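Local coordinates for SnoaL-like domain-containing protein (Burkholderia thailandensis E264, PDB 3H3H), which is of unknown function but adopts a SnoaL-like fold of the NTF2 clan and carries an unidentified ligand in the crystal, at residues B[85-93]-B[101-109]. Sequence-based numbering, arbitrary orientation.
Sequences GVDSVAIHY and ALEVFHFGP
V89, I91 and Y93 pair with F105, E103 and A101 as antiparallel hydrogen-bonded pairs, each closed by two backbone bonds; at the open end of the hairpin F107 N adds another to D87 O (2.8 Å). A101 O is gripped twice, by Y93 N and by H92 ND1 (both 2.9 Å), which reach it from opposite faces of its carbonyl plane.

Two hydrogen bonds run from side chain to side chain. D87 OD1 accepts one from H106 ND1 (2.9 Å), met on its syn side but tilted out of the carboxylate plane, with carboxylate and imidazole planes 80° apart, while a water links D87 OD2 to F107 O. The Y93 hydroxyl donates to E103 OE2 over 2.6 Å, a short bond that ties down the carboxylate close to the unknown ligand.

Apolar contacts fill both faces. Y93 CG lies between the backbone N and the carbonyl carbon (chi1 66°), which turns the ring over A101, whose CB sits over its centre in a CH-pi contact (3.5 Å to the centroid). I91 CD1 meets F105 CE1 at 3.5 Å, and V89 CG2 touches F107 CE1; helix 7-22 covers this side. On the other face A90, L102 and V104 pack against the second subunit, whose H119 bonds S88 OG.

The pair forms a long antiparallel hairpin in the curved sheet of the NTF2-like alpha+beta fold, one face toward helix 7-22 and the other toward the dimer partner.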
loop_
_atom_site.group_PDB
_atom_site.type_symbol
_atom_site.label_atom_id
_atom_site.label_comp_id
_atom_site.label_asym_id
_atom_site.label_seq_id
_atom_site.Cartn_x
_atom_site.Cartn_y
_atom_site.Cartn_z
ATOM N N GLY B 85 5.538 3.830 5.750
ATOM C CA GLY B 85 5.089 5.142 5.334
ATOM C C GLY B 85 4.930 6.095 6.501
ATOM O O GLY B 85 5.714 6.094 7.434
ATOM N N VAL B 86 3.966 6.997 6.425
ATOM C CA VAL B 86 3.816 7.985 7.512
ATOM C C VAL B 86 3.142 7.353 8.707
ATOM O O VAL B 86 3.687 7.266 9.815
ATOM C CB VAL B 86 3.028 9.202 6.984
ATOM C CG1 VAL B 86 2.656 10.221 8.119
ATOM C CG2 VAL B 86 3.837 9.857 5.890
ATOM N N ASP B 87 1.938 6.857 8.463
ATOM C CA ASP B 87 1.177 6.212 9.532
ATOM C C ASP B 87 0.818 4.800 9.109
ATOM O O ASP B 87 -0.026 4.146 9.755
ATOM C CB ASP B 87 -0.090 7.001 9.842
ATOM C CG ASP B 87 -1.179 6.879 8.759
ATOM O OD1 ASP B 87 -0.981 6.275 7.671
ATOM O OD2 ASP B 87 -2.278 7.401 9.034
ATOM N N SER B 88 1.530 4.288 8.106
ATOM C CA SER B 88 1.199 2.984 7.557
ATOM C C SER B 88 2.436 2.114 7.334
ATOM O O SER B 88 3.592 2.634 7.248
ATOM C CB SER B 88 0.424 3.127 6.270
ATOM O OG SER B 88 1.086 3.913 5.293
ATOM N N VAL B 89 2.174 0.814 7.302
ATOM C CA VAL B 89 3.158 -0.207 6.976
ATOM C C VAL B 89 2.572 -0.968 5.807
ATOM O O VAL B 89 1.376 -1.240 5.773
ATOM C CB VAL B 89 3.400 -1.132 8.172
ATOM C CG1 VAL B 89 4.228 -2.334 7.822
ATOM C CG2 VAL B 89 4.130 -0.334 9.291
ATOM N N ALA B 90 3.406 -1.335 4.859
ATOM C CA ALA B 90 2.969 -2.159 3.730
ATOM C C ALA B 90 3.692 -3.455 3.823
ATOM O O ALA B 90 4.929 -3.464 3.893
ATOM C CB ALA B 90 3.333 -1.497 2.385
ATOM N N ILE B 91 2.942 -4.546 3.896
ATOM C CA ILE B 91 3.525 -5.870 3.932
ATOM C C ILE B 91 3.317 -6.504 2.576
ATOM O O ILE B 91 2.198 -6.681 2.147
ATOM C CB ILE B 91 2.914 -6.768 5.020
ATOM C CG1 ILE B 91 3.065 -6.108 6.419
ATOM C CG2 ILE B 91 3.602 -8.195 5.020
ATOM C CD1 ILE B 91 2.508 -7.016 7.584
ATOM N N HIS B 92 4.420 -6.917 1.953
ATOM C CA HIS B 92 4.400 -7.569 0.653
ATOM C C HIS B 92 4.661 -9.020 0.981
ATOM O O HIS B 92 5.635 -9.362 1.657
ATOM C CB HIS B 92 5.466 -6.916 -0.224
ATOM C CG HIS B 92 5.604 -7.506 -1.580
ATOM N ND1 HIS B 92 4.521 -7.828 -2.370
ATOM C CD2 HIS B 92 6.711 -7.811 -2.296
ATOM C CE1 HIS B 92 4.961 -8.321 -3.518
ATOM N NE2 HIS B 92 6.283 -8.290 -3.515
ATOM N N TYR B 93 3.781 -9.877 0.498
ATOM C CA TYR B 93 3.887 -11.282 0.826
ATOM C C TYR B 93 3.244 -12.118 -0.236
ATOM O O TYR B 93 2.599 -11.600 -1.155
ATOM C CB TYR B 93 3.221 -11.540 2.179
ATOM C CG TYR B 93 1.725 -11.329 2.243
ATOM C CD1 TYR B 93 1.182 -10.096 2.507
ATOM C CD2 TYR B 93 0.829 -12.406 2.143
ATOM C CE1 TYR B 93 -0.168 -9.946 2.626
ATOM C CE2 TYR B 93 -0.509 -12.242 2.263
ATOM C CZ TYR B 93 -1.020 -11.020 2.529
ATOM O OH TYR B 93 -2.397 -10.867 2.657
ATOM N N ALA B 101 0.780 -10.512 -2.922
ATOM C CA ALA B 101 -0.028 -9.645 -2.114
ATOM C C ALA B 101 0.751 -8.483 -1.574
ATOM O O ALA B 101 1.943 -8.528 -1.311
ATOM C CB ALA B 101 -0.611 -10.432 -0.903
ATOM N N LEU B 102 0.010 -7.421 -1.343
ATOM C CA LEU B 102 0.556 -6.198 -0.783
ATOM C C LEU B 102 -0.570 -5.550 0.021
ATOM O O LEU B 102 -1.575 -5.052 -0.492
ATOM C CB LEU B 102 1.050 -5.253 -1.856
ATOM C CG LEU B 102 1.727 -3.963 -1.425
ATOM C CD1 LEU B 102 0.921 -2.993 -0.554
ATOM C CD2 LEU B 102 3.041 -4.309 -0.649
ATOM N N GLU B 103 -0.413 -5.610 1.354
ATOM C CA GLU B 103 -1.410 -5.160 2.274
ATOM C C GLU B 103 -0.888 -3.949 2.992
ATOM O O GLU B 103 0.188 -3.974 3.565
ATOM C CB GLU B 103 -1.781 -6.319 3.238
ATOM C CG GLU B 103 -3.138 -6.255 3.827
ATOM C CD GLU B 103 -3.772 -7.631 3.953
ATOM O OE1 GLU B 103 -4.466 -7.870 4.952
ATOM O OE2 GLU B 103 -3.502 -8.533 3.132
ATOM N N VAL B 104 -1.687 -2.886 2.997
ATOM C CA VAL B 104 -1.311 -1.644 3.615
ATOM C C VAL B 104 -2.110 -1.522 4.910
ATOM O O VAL B 104 -3.364 -1.672 4.907
ATOM C CB VAL B 104 -1.642 -0.476 2.722
ATOM C CG1 VAL B 104 -1.263 0.808 3.426
ATOM C CG2 VAL B 104 -0.843 -0.587 1.362
ATOM N N PHE B 105 -1.385 -1.204 5.995
ATOM C CA PHE B 105 -1.987 -1.089 7.297
ATOM C C PHE B 105 -1.760 0.278 7.857
ATOM O O PHE B 105 -0.610 0.725 8.025
ATOM C CB PHE B 105 -1.344 -2.079 8.250
ATOM C CG PHE B 105 -1.364 -3.509 7.772
ATOM C CD1 PHE B 105 -0.360 -4.027 6.949
ATOM C CD2 PHE B 105 -2.361 -4.380 8.181
ATOM C CE1 PHE B 105 -0.400 -5.323 6.530
ATOM C CE2 PHE B 105 -2.392 -5.711 7.758
ATOM C CZ PHE B 105 -1.421 -6.189 6.938
ATOM N N HIS B 106 -2.840 0.973 8.152
ATOM C CA HIS B 106 -2.789 2.264 8.773
ATOM C C HIS B 106 -3.017 2.114 10.250
ATOM O O HIS B 106 -3.896 1.375 10.687
ATOM C CB HIS B 106 -3.841 3.176 8.235
ATOM C CG HIS B 106 -3.644 3.511 6.806
ATOM N ND1 HIS B 106 -2.967 4.641 6.388
ATOM C CD2 HIS B 106 -3.993 2.826 5.688
ATOM C CE1 HIS B 106 -2.928 4.646 5.067
ATOM N NE2 HIS B 106 -3.552 3.568 4.614
ATOM N N PHE B 107 -2.202 2.825 11.023
ATOM C CA PHE B 107 -2.248 2.664 12.483
ATOM C C PHE B 107 -2.852 3.861 13.171
ATOM O O PHE B 107 -2.703 4.980 12.694
ATOM C CB PHE B 107 -0.865 2.437 13.060
ATOM C CG PHE B 107 -0.302 1.131 12.665
ATOM C CD1 PHE B 107 0.286 0.967 11.393
ATOM C CD2 PHE B 107 -0.491 0.033 13.476
ATOM C CE1 PHE B 107 0.737 -0.293 11.012
ATOM C CE2 PHE B 107 -0.045 -1.215 13.079
ATOM C CZ PHE B 107 0.542 -1.357 11.866
ATOM N N GLY B 108 -3.437 3.601 14.336
ATOM C CA GLY B 108 -4.085 4.622 15.114
ATOM C C GLY B 108 -3.226 4.998 16.283
ATOM O O GLY B 108 -2.077 4.572 16.356
ATOM N N PRO B 109 -3.795 5.811 17.199
ATOM C CA PRO B 109 -3.096 6.295 18.370
ATOM C C PRO B 109 -2.528 5.177 19.199
ATOM O O PRO B 109 -1.422 5.325 19.707
ATOM C CB PRO B 109 -4.193 7.035 19.167
ATOM C CG PRO B 109 -5.195 7.413 18.175
ATOM C CD PRO B 109 -5.169 6.341 17.113
HETATM O O HOH W 1 -3.932 6.182 10.584
#